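Local structure of glucose-1-phosphate thymidylyltransferase (Bacillus anthracis, 4ECM) at residues G27-G32 against I73-G78; E80-V85 against F99-Q104. The protein catalyses the transfer of a thymidylyl group from dTTP to glucose 1-phosphate, giving dTDP-glucose and pyrophosphate, a step of dTDP-L-rhamnose biosynthesis. One frame throughout, in Å; residues are numbered along the deposited sequence.

Contact 1 (G27-G32 against I73-G78); sequences GIILAG and IMIITG. With DAU (2'deoxy-thymidine-5'-diphospho-alpha-D-glucose), chain B.
I29 binds through both its backbone N-H and its carbonyl to the strand 73-77, which runs parallel to 27-30 at 15°. I29 N donates to M74 O at 2.9 Å, and I29 O accepts from I76 N at 3.1 Å with the N-H nearly straight (172°). M74 N to G27 O and A31 N to I76 O complete the ladder. The tight part is this ladder with both its faces: the I29 and I75 side chains lie side by side, CD1 of I29 3.7 Å from CD1 of I75, and helix 57-67 covers I29 through A61, V62 and L65. On the other face L30 CD2 rests on I76 CG1, also at 3.7 Å, under helix 110-115.

Beyond A31 the regular ladder gives out, and G78 is partly exposed. T77 OG1, turned anti to its own backbone N (chi1 -164°), reaches A31 O at 2.9 Å from above the carbonyl plane, a side-chain bond taking over where the ladder stops. G32 N, badly angled for I76 O, donates instead to O21 of the thymine of DAU at 2.9 Å; G32 also touches pyrophosphate. The regular parallel pairing thus ends where a backbone N-H turns to the nucleotide, consistent with base recognition that depends in part on main-chain geometry.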
loop_
_atom_site.group_PDB
_atom_site.type_symbol
_atom_site.label_atom_id
_atom_site.label_comp_id
_atom_site.label_asym_id
_atom_site.label_seq_id
_atom_site.Cartn_x
_atom_site.Cartn_y
_atom_site.Cartn_z
ATOM N N GLY A 27 -1.317 -27.790 0.627
ATOM C CA GLY A 27 -0.173 -27.092 0.048
ATOM C C GLY A 27 0.276 -25.917 0.924
ATOM O O GLY A 27 -0.547 -25.232 1.533
ATOM N N ILE A 28 1.586 -25.691 0.982
ATOM C CA ILE A 28 2.174 -24.607 1.753
ATOM C C ILE A 28 3.242 -23.909 0.922
ATOM O O ILE A 28 4.134 -24.558 0.395
ATOM C CB ILE A 28 2.813 -25.135 3.042
ATOM C CG1 ILE A 28 1.740 -25.809 3.927
ATOM C CG2 ILE A 28 3.503 -24.008 3.799
ATOM C CD1 ILE A 28 2.291 -26.558 5.121
ATOM N N ILE A 29 3.127 -22.591 0.759
ATOM C CA ILE A 29 4.153 -21.825 0.048
ATOM C C ILE A 29 4.747 -20.865 1.069
ATOM O O ILE A 29 4.028 -20.050 1.652
ATOM C CB ILE A 29 3.617 -21.010 -1.149
ATOM C CG1 ILE A 29 2.892 -21.902 -2.149
ATOM C CG2 ILE A 29 4.788 -20.284 -1.866
ATOM C CD1 ILE A 29 2.260 -21.142 -3.312
ATOM N N LEU A 30 6.046 -20.984 1.301
ATOM C CA LEU A 30 6.747 -20.141 2.256
ATOM C C LEU A 30 7.327 -18.984 1.474
ATOM O O LEU A 30 8.258 -19.157 0.679
ATOM C CB LEU A 30 7.824 -20.946 3.004
ATOM C CG LEU A 30 7.270 -22.130 3.806
ATOM C CD1 LEU A 30 8.375 -22.793 4.623
ATOM C CD2 LEU A 30 6.097 -21.700 4.737
ATOM N N ALA A 31 6.761 -17.799 1.688
ATOM C CA ALA A 31 7.153 -16.628 0.925
ATOM C C ALA A 31 7.619 -15.482 1.800
ATOM O O ALA A 31 7.480 -14.323 1.430
ATOM C CB ALA A 31 5.989 -16.185 0.020
ATOM N N GLY A 32 8.211 -15.811 2.946
ATOM C CA GLY A 32 8.716 -14.805 3.879
ATOM C C GLY A 32 10.150 -14.407 3.588
ATOM O O GLY A 32 10.583 -14.382 2.437
ATOM N N ILE A 73 -4.338 -24.251 -0.031
ATOM C CA ILE A 73 -2.965 -23.777 0.093
ATOM C C ILE A 73 -2.815 -22.644 1.093
ATOM O O ILE A 73 -3.575 -21.666 1.064
ATOM C CB ILE A 73 -2.478 -23.241 -1.267
ATOM C CG1 ILE A 73 -2.602 -24.326 -2.347
ATOM C CG2 ILE A 73 -1.033 -22.729 -1.153
ATOM C CD1 ILE A 73 -2.449 -23.842 -3.769
ATOM N N MET A 74 -1.823 -22.775 1.969
ATOM C CA MET A 74 -1.521 -21.727 2.914
ATOM C C MET A 74 -0.287 -20.959 2.440
ATOM O O MET A 74 0.702 -21.551 2.004
ATOM C CB MET A 74 -1.306 -22.290 4.327
ATOM C CG MET A 74 -0.797 -21.237 5.318
ATOM S SD MET A 74 -1.170 -21.600 7.051
ATOM C CE MET A 74 -2.938 -21.313 7.024
ATOM N N ILE A 75 -0.358 -19.642 2.542
ATOM C CA ILE A 75 0.716 -18.745 2.129
ATOM C C ILE A 75 1.248 -18.035 3.367
ATOM O O ILE A 75 0.479 -17.399 4.101
ATOM C CB ILE A 75 0.185 -17.681 1.169
ATOM C CG1 ILE A 75 -0.494 -18.321 -0.067
ATOM C CG2 ILE A 75 1.295 -16.672 0.774
ATOM C CD1 ILE A 75 0.390 -19.016 -0.996
ATOM N N ILE A 76 2.555 -18.137 3.594
ATOM C CA ILE A 76 3.215 -17.468 4.710
ATOM C C ILE A 76 4.116 -16.343 4.192
ATOM O O ILE A 76 4.905 -16.549 3.273
ATOM C CB ILE A 76 4.095 -18.433 5.492
ATOM C CG1 ILE A 76 3.276 -19.617 6.026
ATOM C CG2 ILE A 76 4.827 -17.694 6.644
ATOM C CD1 ILE A 76 2.171 -19.243 7.010
ATOM N N THR A 77 3.981 -15.148 4.756
ATOM C CA THR A 77 4.862 -14.039 4.388
ATOM C C THR A 77 4.935 -13.040 5.531
ATOM O O THR A 77 4.299 -13.233 6.567
ATOM C CB THR A 77 4.431 -13.348 3.062
ATOM O OG1 THR A 77 5.512 -12.536 2.567
ATOM C CG2 THR A 77 3.169 -12.509 3.256
ATOM N N GLY A 78 5.739 -11.998 5.355
ATOM C CA GLY A 78 5.900 -10.950 6.380
ATOM C C GLY A 78 4.706 -10.010 6.442
ATOM O O GLY A 78 3.933 -9.900 5.498
HETATM O O6 DAU B . 16.841 -23.397 -2.124
HETATM C C6 DAU B . 17.083 -24.663 -1.505
HETATM C C5 DAU B . 17.688 -24.450 -0.125
HETATM O O5 DAU B . 16.796 -23.615 0.607
HETATM C C4 DAU B . 17.916 -25.778 0.605
HETATM O O4 DAU B . 18.874 -26.576 -0.080
HETATM C C3 DAU B . 18.395 -25.572 2.040
HETATM O O3 DAU B . 18.465 -26.857 2.695
HETATM C C2 DAU B . 17.403 -24.643 2.749
HETATM O O2 DAU B . 17.856 -24.322 4.078
HETATM C C1 DAU B . 17.192 -23.357 1.960
HETATM O O1 DAU B . 18.398 -22.601 1.975
HETATM P P2 DAU B . 18.377 -21.006 1.726
HETATM O O3P DAU B . 18.181 -20.695 0.261
HETATM O O4P DAU B . 19.544 -20.439 2.484
HETATM O OPP DAU B . 17.002 -20.569 2.458
HETATM P P DAU B . 16.490 -19.045 2.478
HETATM O O1P DAU B . 16.923 -18.360 1.204
HETATM O O2P DAU B . 16.832 -18.465 3.802
HETATM O "O5'" DAU B . 14.889 -19.216 2.387
HETATM C "C5'" DAU B . 14.309 -19.658 1.177
HETATM C "C4'" DAU B . 12.808 -19.388 1.067
HETATM O "O4'" DAU B . 12.078 -19.657 2.262
HETATM C "C3'" DAU B . 12.488 -17.973 0.637
HETATM O "O3'" DAU B . 11.654 -18.105 -0.517
HETATM C "C2'" DAU B . 11.727 -17.353 1.784
HETATM C "C1'" DAU B . 11.294 -18.541 2.631
HETATM N N11 DAU B . 11.534 -18.425 4.079
HETATM C C61 DAU B . 12.864 -18.210 4.522
HETATM C C51 DAU B . 13.118 -17.762 5.803
HETATM C C5A DAU B . 14.545 -17.643 6.296
HETATM C C21 DAU B . 10.481 -17.968 4.895
HETATM O O21 DAU B . 9.225 -18.101 4.443
HETATM N N31 DAU B . 10.693 -17.527 6.159
HETATM C C41 DAU B . 11.954 -17.398 6.648
HETATM O O41 DAU B . 12.149 -16.937 7.905
#

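Contact 2 (E80-V85 against F99-Q104). With DAU (2'deoxy-thymidine-5'-diphospho-alpha-D-glucose), chain B.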
loop_
_atom_site.group_PDB
_atom_site.type_symbol
_atom_site.label_atom_id
_atom_site.label_comp_id
_atom_site.label_asym_id
_atom_site.label_seq_id
_atom_site.Cartn_x
_atom_site.Cartn_y
_atom_site.Cartn_z
ATOM N N GLU A 80 4.564 -6.680 6.449
ATOM C CA GLU A 80 4.665 -5.615 5.461
ATOM C C GLU A 80 4.331 -6.090 4.044
ATOM O O GLU A 80 3.641 -5.384 3.293
ATOM C CB GLU A 80 6.075 -5.005 5.502
ATOM C CG GLU A 80 7.193 -6.041 5.585
ATOM C CD GLU A 80 7.203 -6.797 6.924
ATOM O OE1 GLU A 80 7.522 -7.998 6.921
ATOM O OE2 GLU A 80 6.884 -6.191 7.975
ATOM N N HIS A 81 4.787 -7.293 3.699
ATOM C CA HIS A 81 4.597 -7.828 2.353
ATOM C C HIS A 81 3.210 -8.385 2.034
ATOM O O HIS A 81 2.869 -8.544 0.858
ATOM C CB HIS A 81 5.611 -8.955 2.069
ATOM C CG HIS A 81 7.043 -8.508 2.048
ATOM N ND1 HIS A 81 8.019 -9.101 2.819
ATOM C CD2 HIS A 81 7.661 -7.519 1.357
ATOM C CE1 HIS A 81 9.179 -8.508 2.592
ATOM N NE2 HIS A 81 8.986 -7.536 1.719
ATOM N N MET A 82 2.408 -8.665 3.057
ATOM C CA MET A 82 1.127 -9.359 2.854
ATOM C C MET A 82 0.165 -8.629 1.934
ATOM O O MET A 82 -0.532 -9.252 1.153
ATOM C CB MET A 82 0.458 -9.639 4.198
ATOM C CG MET A 82 -0.762 -10.520 4.110
ATOM S SD MET A 82 -0.388 -12.223 3.704
ATOM C CE MET A 82 0.421 -12.751 5.221
ATOM N N GLY A 83 0.132 -7.308 2.009
ATOM C CA GLY A 83 -0.757 -6.526 1.156
ATOM C C GLY A 83 -0.554 -6.832 -0.319
ATOM O O GLY A 83 -1.500 -7.120 -1.051
ATOM N N ASP A 84 0.693 -6.782 -0.751
ATOM C CA ASP A 84 1.030 -7.013 -2.156
ATOM C C ASP A 84 0.834 -8.459 -2.556
ATOM O O ASP A 84 0.344 -8.730 -3.635
ATOM C CB ASP A 84 2.454 -6.562 -2.443
ATOM C CG ASP A 84 2.597 -5.042 -2.488
ATOM O OD1 ASP A 84 1.577 -4.315 -2.621
ATOM O OD2 ASP A 84 3.748 -4.576 -2.420
ATOM N N VAL A 85 1.179 -9.386 -1.673
ATOM C CA VAL A 85 1.005 -10.791 -1.972
ATOM C C VAL A 85 -0.475 -11.082 -2.168
ATOM O O VAL A 85 -0.876 -11.719 -3.152
ATOM C CB VAL A 85 1.607 -11.685 -0.878
ATOM C CG1 VAL A 85 1.267 -13.149 -1.137
ATOM C CG2 VAL A 85 3.137 -11.464 -0.788
ATOM N N PHE A 99 -6.898 -19.985 -0.968
ATOM C CA PHE A 99 -5.798 -19.516 -0.129
ATOM C C PHE A 99 -6.189 -19.130 1.284
ATOM O O PHE A 99 -7.273 -18.613 1.531
ATOM C CB PHE A 99 -5.100 -18.283 -0.754
ATOM C CG PHE A 99 -4.395 -18.563 -2.063
ATOM C CD1 PHE A 99 -3.404 -19.528 -2.139
ATOM C CD2 PHE A 99 -4.678 -17.815 -3.195
ATOM C CE1 PHE A 99 -2.751 -19.783 -3.328
ATOM C CE2 PHE A 99 -4.026 -18.058 -4.397
ATOM C CZ PHE A 99 -3.058 -19.036 -4.465
ATOM N N THR A 100 -5.262 -19.354 2.201
ATOM C CA THR A 100 -5.393 -18.948 3.600
ATOM C C THR A 100 -4.032 -18.323 3.922
ATOM O O THR A 100 -2.996 -18.865 3.516
ATOM C CB THR A 100 -5.719 -20.152 4.505
ATOM O OG1 THR A 100 -6.969 -20.725 4.093
ATOM C CG2 THR A 100 -5.823 -19.739 5.994
ATOM N N TYR A 101 -4.021 -17.193 4.632
ATOM C CA TYR A 101 -2.784 -16.480 4.910
ATOM C C TYR A 101 -2.425 -16.321 6.382
ATOM O O TYR A 101 -3.291 -16.074 7.229
ATOM C CB TYR A 101 -2.874 -15.052 4.323
ATOM C CG TYR A 101 -3.149 -14.977 2.827
ATOM C CD1 TYR A 101 -2.109 -14.887 1.906
ATOM C CD2 TYR A 101 -4.452 -14.939 2.342
ATOM C CE1 TYR A 101 -2.368 -14.799 0.501
ATOM C CE2 TYR A 101 -4.721 -14.853 0.954
ATOM C CZ TYR A 101 -3.670 -14.781 0.048
ATOM O OH TYR A 101 -3.940 -14.689 -1.291
ATOM N N ARG A 102 -1.132 -16.411 6.670
ATOM C CA ARG A 102 -0.616 -16.153 8.016
ATOM C C ARG A 102 0.693 -15.368 7.957
ATOM O O ARG A 102 1.473 -15.534 7.039
ATOM C CB ARG A 102 -0.413 -17.426 8.803
ATOM C CG ARG A 102 -1.677 -18.237 8.969
ATOM C CD ARG A 102 -1.554 -19.090 10.205
ATOM N NE ARG A 102 -1.774 -18.298 11.412
ATOM C CZ ARG A 102 -1.287 -18.594 12.610
ATOM N NH1 ARG A 102 -0.461 -19.630 12.776
ATOM N NH2 ARG A 102 -1.581 -17.810 13.643
ATOM N N VAL A 103 0.908 -14.535 8.970
ATOM C CA VAL A 103 2.067 -13.675 9.077
ATOM C C VAL A 103 3.205 -14.272 9.905
ATOM O O VAL A 103 2.989 -14.769 11.005
ATOM C CB VAL A 103 1.667 -12.318 9.753
ATOM C CG1 VAL A 103 2.913 -11.438 10.050
ATOM C CG2 VAL A 103 0.642 -11.573 8.900
ATOM N N GLN A 104 4.419 -14.202 9.356
ATOM C CA GLN A 104 5.623 -14.607 10.055
ATOM C C GLN A 104 6.249 -13.287 10.496
ATOM O O GLN A 104 6.665 -12.489 9.668
ATOM C CB GLN A 104 6.564 -15.396 9.148
ATOM C CG GLN A 104 7.759 -15.937 9.896
ATOM C CD GLN A 104 8.718 -16.709 9.028
ATOM O OE1 GLN A 104 8.703 -16.598 7.792
ATOM N NE2 GLN A 104 9.583 -17.508 9.677
HETATM O O6 DAU B . 16.841 -23.397 -2.124
HETATM C C6 DAU B . 17.083 -24.663 -1.505
HETATM C C5 DAU B . 17.688 -24.450 -0.125
HETATM O O5 DAU B . 16.796 -23.615 0.607
HETATM C C4 DAU B . 17.916 -25.778 0.605
HETATM O O4 DAU B . 18.874 -26.576 -0.080
HETATM C C3 DAU B . 18.395 -25.572 2.040
HETATM O O3 DAU B . 18.465 -26.857 2.695
HETATM C C2 DAU B . 17.403 -24.643 2.749
HETATM O O2 DAU B . 17.856 -24.322 4.078
HETATM C C1 DAU B . 17.192 -23.357 1.960
HETATM O O1 DAU B . 18.398 -22.601 1.975
HETATM P P2 DAU B . 18.377 -21.006 1.726
HETATM O O3P DAU B . 18.181 -20.695 0.261
HETATM O O4P DAU B . 19.544 -20.439 2.484
HETATM O OPP DAU B . 17.002 -20.569 2.458
HETATM P P DAU B . 16.490 -19.045 2.478
HETATM O O1P DAU B . 16.923 -18.360 1.204
HETATM O O2P DAU B . 16.832 -18.465 3.802
HETATM O "O5'" DAU B . 14.889 -19.216 2.387
HETATM C "C5'" DAU B . 14.309 -19.658 1.177
HETATM C "C4'" DAU B . 12.808 -19.388 1.067
HETATM O "O4'" DAU B . 12.078 -19.657 2.262
HETATM C "C3'" DAU B . 12.488 -17.973 0.637
HETATM O "O3'" DAU B . 11.654 -18.105 -0.517
HETATM C "C2'" DAU B . 11.727 -17.353 1.784
HETATM C "C1'" DAU B . 11.294 -18.541 2.631
HETATM N N11 DAU B . 11.534 -18.425 4.079
HETATM C C61 DAU B . 12.864 -18.210 4.522
HETATM C C51 DAU B . 13.118 -17.762 5.803
HETATM C C5A DAU B . 14.545 -17.643 6.296
HETATM C C21 DAU B . 10.481 -17.968 4.895
HETATM O O21 DAU B . 9.225 -18.101 4.443
HETATM N N31 DAU B . 10.693 -17.527 6.159
HETATM C C41 DAU B . 11.954 -17.398 6.648
HETATM O O41 DAU B . 12.149 -16.937 7.905
#
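M82 lays its sulfur obliquely against the Y101 ring, M82 SD lying 3.6 Å from Y101 CD1. The sulfur is 4.6 Å from the ring centroid and 53° off the ring normal, an oblique Met-aromatic contact. Bends at chi2 and chi3 (both 70°) fold the M82 chain back, so that M82 CE reaches the backbone carbonyl R102 O at 3.5 Å and packs on V103 CG2 at 3.9 Å. One turn further along the helix, V85 CG1 approaches the same ring more loosely, 4.3 Å from Y101 CE1.

No hydrogen bond joins the two segments; helix 82-89 is held on strand 99-103 by apolar and sulfur contacts. Y101 places its hydroxyl beyond them, bonded to G90 O, while V86 of a second subunit packs on M82 and V103. The CB of R102 is directed away from the helix; R102 NE bonds to F99 O of that second subunit and R102 NH1 to L116 O.

Q104, next after V103, extends to the thymine of DAU. Q104 OE1 accepts from DAU N31 at 2.7 Å (169°), whereas Q104 NE2 to DAU O41 is weak at 3.2 Å; NE2 also bonds to Q112 OE1 and G109 O, which help fix the amide's rotation. Apolar packing on the helix side and a polar amide on the same segment suggest a division of labour: one probably seats the helix, while the other accepts the thymine's N-H.

Overall arrangement
Contact 1 closes before contact 2 opens along the chain, and their centres lie 8 Å apart on the same side of the chain's centre. Strands 25-30, 72-77 and 98-103 run parallel in the mixed sheet with 72-77 in the middle, and strand 72-77, helix 82-89 and strand 98-103 form a beta-alpha-beta unit, as expected of the Rossmann-like nucleotidyltransferase fold. Probable hydrogen bonds, I75 N to T100 O at 2.9 Å and T77 O to Q104 N at 3.0 Å, join the contacts directly, and T77 CG2 packs on M82 CE. Segments 27-32 and 99-104, flanking strand 72-77, both supply thymine contacts from their C-terminal ends, while contact 2 also faces a second subunit.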